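Local coordinates for solute-binding periplasmic protein of iron/siderophore ABC transporter (Yersinia pestis, PDB 6B2Y), which probably binds a chelated metal, such as an iron-siderophore complex, in the periplasm and hands it to an ABC transporter for uptake, at residues 133-138 with 159-164; 215-220 with 249-254. All blocks are in the same frame, centred on the assembly; numbering follows the deposited sequence.

Contact 1. Residues 133-138 with 159-164; sequences AIFGLS and VVFVDF
The ring of Phe161 turns its edge to the backbone of Gly136: the carbonyl carbon lies in the ring plane, and Gly136 O comes 3.4 Å from CD1 of Phe161. Obliquely to the same ring sits CB of Phe135, 3.7 Å from CE1 of Phe161, while the Phe135 ring reaches the other way, its CD1 3.6 Å from CG1 of Val159, again at a slant. With CG of Phe161 anti to the carbonyl carbon (chi1 -71°), the ring starts beside its own backbone N; at its root, CB of Phe161 meets CD2 of Leu137. Beneath these side chains two parallel strands pair in register through alternating N-H...O bonds. The last, Leu137 N to Val162 O (2.9 Å, 150° at the hydrogen), carries the pairing past the end of strand 133-136. A water donates to Leu137 O and Asp163 OD1, tying together the loops that follow the two strands; Asp163 OD1 also accepts from Asn166 N. Strand 159-162 is outermost in the parallel sheet, and strand 58-60 flanks 132-136 on its other side. Helix 147-154 links the paired strands in a beta-alpha-beta crossover and covers Ala133, Phe135 and Val159; helix 168-182 covers Ile134, Val160 and Val162, completing a three-layer alpha/beta/alpha sandwich.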
loop_
_atom_site.group_PDB
_atom_site.type_symbol
_atom_site.label_atom_id
_atom_site.label_comp_id
_atom_site.label_asym_id
_atom_site.label_seq_id
_atom_site.Cartn_x
_atom_site.Cartn_y
_atom_site.Cartn_z
ATOM N N ALA A 133 -8.710 9.464 16.026
ATOM C CA ALA A 133 -7.642 9.655 15.052
ATOM C C ALA A 133 -6.928 8.328 14.824
ATOM O O ALA A 133 -6.778 7.534 15.755
ATOM C CB ALA A 133 -6.640 10.721 15.522
ATOM N N ILE A 134 -6.500 8.080 13.589
ATOM C CA ILE A 134 -5.869 6.811 13.225
ATOM C C ILE A 134 -4.460 7.098 12.729
ATOM O O ILE A 134 -4.264 8.017 11.923
ATOM C CB ILE A 134 -6.679 6.067 12.145
ATOM C CG1 ILE A 134 -8.151 5.940 12.565
ATOM C CG2 ILE A 134 -6.074 4.711 11.878
ATOM C CD1 ILE A 134 -9.074 5.559 11.428
ATOM N N PHE A 135 -3.482 6.329 13.218
ATOM C CA PHE A 135 -2.106 6.398 12.740
ATOM C C PHE A 135 -1.587 5.002 12.443
ATOM O O PHE A 135 -2.186 3.998 12.829
ATOM C CB PHE A 135 -1.164 7.046 13.762
ATOM C CG PHE A 135 -1.423 8.497 13.993
ATOM C CD1 PHE A 135 -2.462 8.904 14.817
ATOM C CD2 PHE A 135 -0.606 9.455 13.418
ATOM C CE1 PHE A 135 -2.693 10.243 15.045
ATOM C CE2 PHE A 135 -0.835 10.788 13.651
ATOM C CZ PHE A 135 -1.871 11.181 14.462
ATOM N N GLY A 136 -0.429 4.946 11.790
ATOM C CA GLY A 136 0.265 3.693 11.564
ATOM C C GLY A 136 1.369 3.506 12.588
ATOM O O GLY A 136 1.872 4.474 13.151
ATOM N N LEU A 137 1.709 2.242 12.859
ATOM C CA LEU A 137 2.871 1.942 13.685
ATOM C C LEU A 137 4.122 2.532 13.049
ATOM O O LEU A 137 4.226 2.642 11.823
ATOM C CB LEU A 137 3.053 0.436 13.834
ATOM C CG LEU A 137 2.100 -0.374 14.690
ATOM C CD1 LEU A 137 2.618 -1.803 14.735
ATOM C CD2 LEU A 137 2.003 0.214 16.077
ATOM N N SER A 138 5.077 2.919 13.890
ATOM C CA SER A 138 6.340 3.460 13.375
ATOM C C SER A 138 7.271 2.342 12.896
ATOM O O SER A 138 7.136 1.183 13.308
ATOM C CB SER A 138 7.032 4.313 14.445
ATOM O OG SER A 138 6.793 3.788 15.739
ATOM N N VAL A 159 -6.618 7.834 20.105
ATOM C CA VAL A 159 -5.722 7.558 18.985
ATOM C C VAL A 159 -5.574 6.046 18.858
ATOM O O VAL A 159 -5.292 5.360 19.849
ATOM C CB VAL A 159 -4.347 8.224 19.185
ATOM C CG1 VAL A 159 -3.389 7.810 18.091
ATOM C CG2 VAL A 159 -4.480 9.748 19.263
ATOM N N VAL A 160 -5.758 5.527 17.647
ATOM C CA VAL A 160 -5.695 4.086 17.388
ATOM C C VAL A 160 -4.620 3.840 16.333
ATOM O O VAL A 160 -4.637 4.482 15.276
ATOM C CB VAL A 160 -7.056 3.545 16.909
ATOM C CG1 VAL A 160 -6.906 2.140 16.335
ATOM C CG2 VAL A 160 -8.079 3.584 18.038
ATOM N N PHE A 161 -3.702 2.901 16.615
ATOM C CA PHE A 161 -2.640 2.527 15.682
ATOM C C PHE A 161 -3.006 1.268 14.910
ATOM O O PHE A 161 -3.504 0.301 15.489
ATOM C CB PHE A 161 -1.309 2.303 16.405
ATOM C CG PHE A 161 -0.698 3.566 16.917
ATOM C CD1 PHE A 161 0.134 4.330 16.103
ATOM C CD2 PHE A 161 -0.990 4.022 18.192
ATOM C CE1 PHE A 161 0.676 5.515 16.571
ATOM C CE2 PHE A 161 -0.447 5.214 18.662
ATOM C CZ PHE A 161 0.383 5.952 17.850
ATOM N N VAL A 162 -2.750 1.292 13.599
ATOM C CA VAL A 162 -2.891 0.141 12.711
ATOM C C VAL A 162 -1.530 -0.149 12.088
ATOM O O VAL A 162 -0.579 0.611 12.250
ATOM C CB VAL A 162 -3.946 0.366 11.614
ATOM C CG1 VAL A 162 -5.335 0.516 12.222
ATOM C CG2 VAL A 162 -3.555 1.599 10.743
ATOM N N ASP A 163 -1.433 -1.277 11.379
ATOM C CA ASP A 163 -0.225 -1.532 10.601
ATOM C C ASP A 163 -0.555 -2.332 9.346
ATOM O O ASP A 163 -1.076 -3.453 9.436
ATOM C CB ASP A 163 0.834 -2.290 11.401
ATOM C CG ASP A 163 2.064 -2.608 10.551
ATOM O OD1 ASP A 163 2.614 -1.675 9.935
ATOM O OD2 ASP A 163 2.451 -3.797 10.478
ATOM N N PHE A 164 -0.213 -1.752 8.191
ATOM C CA PHE A 164 -0.185 -2.419 6.891
ATOM C C PHE A 164 1.201 -2.385 6.276
ATOM O O PHE A 164 1.378 -2.843 5.137
ATOM C CB PHE A 164 -1.171 -1.752 5.917
ATOM C CG PHE A 164 -2.570 -1.684 6.430
ATOM C CD1 PHE A 164 -3.349 -2.836 6.497
ATOM C CD2 PHE A 164 -3.104 -0.468 6.867
ATOM C CE1 PHE A 164 -4.645 -2.787 6.954
ATOM C CE2 PHE A 164 -4.396 -0.407 7.334
ATOM C CZ PHE A 164 -5.168 -1.567 7.387
HETATM O O HOH W 1 2.532 1.157 10.070
#

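Contact 2. Residues 215-220 with 249-254; sequences KPSVFI and NNIAKN
Ile251, just past the paired residues, sets its side chain against Ser217, Val218 O and Phe219. CB stands 3.8 Å from Val218 O. The branch CG2, anti to the carbonyl carbon, lies 3.5 Å from Val218 O and reaches back to CB of Ser217. The other branch starts with CG1 between the backbone N and the carbonyl carbon (chi1 69°), close to Val218 O and CD1 of Phe219. At its tip, CD1 of Ile251 rests 3.5 Å from CD1 of Phe219 and is nearly as close to the CB of that residue, approaching the ring obliquely. Val218 O thus lies against the isoleucine side chain while accepting a nearly straight bond from Ile251 N (168° at the hydrogen). Two more backbone bonds hold the short parallel pairing: Asn249 N gives to Pro216 O, and Val218 N approaches Asn249 O from above the carbonyl plane. Pairing then stops as the chain turns away. Asn250 OD1 accepts from Ala252 N at 2.9 Å, an Asx turn within the type I turn 250-253, and takes a further hydrogen from a water that accepts from Ile220 N. The water therefore bridges the turn to the strand where direct pairing has ended. Strand 249-250 is outermost in its mixed sheet; strand 275-280 flanks 217-221 on the other side, while helices 239-245 and 340-350 both pack on Val218.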
loop_
_atom_site.group_PDB
_atom_site.type_symbol
_atom_site.label_atom_id
_atom_site.label_comp_id
_atom_site.label_asym_id
_atom_site.label_seq_id
_atom_site.Cartn_x
_atom_site.Cartn_y
_atom_site.Cartn_z
ATOM N N LYS A 215 12.009 -22.118 -5.807
ATOM C CA LYS A 215 11.484 -20.752 -5.758
ATOM C C LYS A 215 12.441 -19.768 -6.434
ATOM O O LYS A 215 13.649 -19.787 -6.157
ATOM C CB LYS A 215 11.261 -20.316 -4.322
ATOM C CG LYS A 215 10.173 -21.096 -3.644
ATOM C CD LYS A 215 9.937 -20.611 -2.229
ATOM C CE LYS A 215 8.794 -21.397 -1.600
ATOM N NZ LYS A 215 8.471 -20.863 -0.238
ATOM N N PRO A 216 11.925 -18.880 -7.281
ATOM C CA PRO A 216 12.796 -17.879 -7.909
ATOM C C PRO A 216 13.287 -16.861 -6.890
ATOM O O PRO A 216 12.559 -16.471 -5.975
ATOM C CB PRO A 216 11.880 -17.223 -8.943
ATOM C CG PRO A 216 10.514 -17.324 -8.314
ATOM C CD PRO A 216 10.511 -18.674 -7.619
ATOM N N SER A 217 14.539 -16.430 -7.050
ATOM C CA SER A 217 15.056 -15.358 -6.216
ATOM C C SER A 217 14.522 -14.040 -6.758
ATOM O O SER A 217 14.340 -13.881 -7.967
ATOM C CB SER A 217 16.584 -15.363 -6.187
ATOM O OG SER A 217 17.127 -15.297 -7.493
ATOM N N VAL A 218 14.229 -13.116 -5.855
ATOM C CA VAL A 218 13.496 -11.903 -6.199
ATOM C C VAL A 218 14.162 -10.724 -5.512
ATOM O O VAL A 218 14.465 -10.781 -4.315
ATOM C CB VAL A 218 12.018 -11.971 -5.759
ATOM C CG1 VAL A 218 11.282 -10.659 -6.149
ATOM C CG2 VAL A 218 11.312 -13.194 -6.341
ATOM N N PHE A 219 14.342 -9.636 -6.254
ATOM C CA PHE A 219 14.712 -8.358 -5.662
ATOM C C PHE A 219 13.646 -7.333 -6.009
ATOM O O PHE A 219 13.301 -7.176 -7.188
ATOM C CB PHE A 219 16.070 -7.852 -6.151
ATOM C CG PHE A 219 16.462 -6.537 -5.536
ATOM C CD1 PHE A 219 16.798 -6.464 -4.192
ATOM C CD2 PHE A 219 16.441 -5.366 -6.282
ATOM C CE1 PHE A 219 17.136 -5.254 -3.604
ATOM C CE2 PHE A 219 16.784 -4.153 -5.693
ATOM C CZ PHE A 219 17.130 -4.102 -4.360
ATOM N N ILE A 220 13.120 -6.644 -4.993
ATOM C CA ILE A 220 12.182 -5.543 -5.211
ATOM C C ILE A 220 12.877 -4.225 -4.883
ATOM O O ILE A 220 13.364 -4.020 -3.766
ATOM C CB ILE A 220 10.883 -5.709 -4.400
ATOM C CG1 ILE A 220 9.907 -4.577 -4.762
ATOM C CG2 ILE A 220 11.148 -5.722 -2.907
ATOM C CD1 ILE A 220 8.496 -5.029 -4.969
ATOM N N ASN A 249 11.682 -16.027 -3.332
ATOM C CA ASN A 249 12.758 -15.957 -2.350
ATOM C C ASN A 249 13.348 -14.544 -2.394
ATOM O O ASN A 249 14.135 -14.225 -3.287
ATOM C CB ASN A 249 13.805 -17.035 -2.642
ATOM C CG ASN A 249 15.102 -16.819 -1.891
ATOM O OD1 ASN A 249 15.117 -16.258 -0.791
ATOM N ND2 ASN A 249 16.211 -17.288 -2.475
ATOM N N ASN A 250 12.972 -13.713 -1.418
ATOM C CA ASN A 250 13.423 -12.323 -1.323
ATOM C C ASN A 250 14.911 -12.262 -0.982
ATOM O O ASN A 250 15.308 -12.551 0.154
ATOM C CB ASN A 250 12.587 -11.583 -0.277
ATOM C CG ASN A 250 13.057 -10.158 -0.051
ATOM O OD1 ASN A 250 13.826 -9.608 -0.842
ATOM N ND2 ASN A 250 12.587 -9.543 1.046
ATOM N N ILE A 251 15.741 -11.857 -1.961
ATOM C CA ILE A 251 17.187 -11.807 -1.748
ATOM C C ILE A 251 17.574 -10.810 -0.666
ATOM O O ILE A 251 18.698 -10.861 -0.155
ATOM C CB ILE A 251 17.936 -11.481 -3.064
ATOM C CG1 ILE A 251 17.650 -10.039 -3.502
ATOM C CG2 ILE A 251 17.557 -12.489 -4.148
ATOM C CD1 ILE A 251 18.783 -9.349 -4.272
ATOM N N ALA A 252 16.672 -9.900 -0.296
ATOM C CA ALA A 252 16.969 -8.924 0.744
ATOM C C ALA A 252 16.559 -9.391 2.145
ATOM O O ALA A 252 16.923 -8.732 3.122
ATOM C CB ALA A 252 16.289 -7.582 0.419
ATOM N N LYS A 253 15.856 -10.525 2.264
ATOM C CA LYS A 253 15.310 -10.938 3.558
ATOM C C LYS A 253 16.411 -11.124 4.599
ATOM O O LYS A 253 16.285 -10.665 5.738
ATOM C CB LYS A 253 14.494 -12.225 3.400
ATOM C CG LYS A 253 13.692 -12.619 4.654
ATOM C CD LYS A 253 12.781 -13.829 4.381
ATOM C CE LYS A 253 11.726 -13.994 5.479
ATOM N NZ LYS A 253 10.707 -15.053 5.187
ATOM N N ASN A 254 17.502 -11.800 4.226
ATOM C CA ASN A 254 18.623 -11.977 5.145
ATOM C C ASN A 254 19.523 -10.751 5.237
ATOM O O ASN A 254 20.446 -10.747 6.057
ATOM C CB ASN A 254 19.484 -13.176 4.731
ATOM C CG ASN A 254 18.701 -14.474 4.668
ATOM O OD1 ASN A 254 17.915 -14.790 5.567
ATOM N ND2 ASN A 254 18.913 -15.240 3.598
HETATM O O HOH W 2 14.321 -7.493 -2.511
#

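How the contacts relate
Contact 1 and contact 2 lie in two separate sheets, with centres 28 Å apart and nearest atoms about 13 Å apart, so they do not touch. Each joins an outermost strand to its parallel neighbour, contact 1 in the five-stranded parallel sheet and contact 2 in the mixed one. Helix 186-207 lies between them in sequence, consistent with the two-lobed, helix-linked architecture of siderophore-binding proteins, in which ligand is held between the lobes. The apo structure contains no chelate, so the distance of either contact from the ligand cannot be given. A bound sodium ion lies about 14 Å from the side chain of Asp163, and one lies about 8 Å from that of Lys215, both too far for direct coordination.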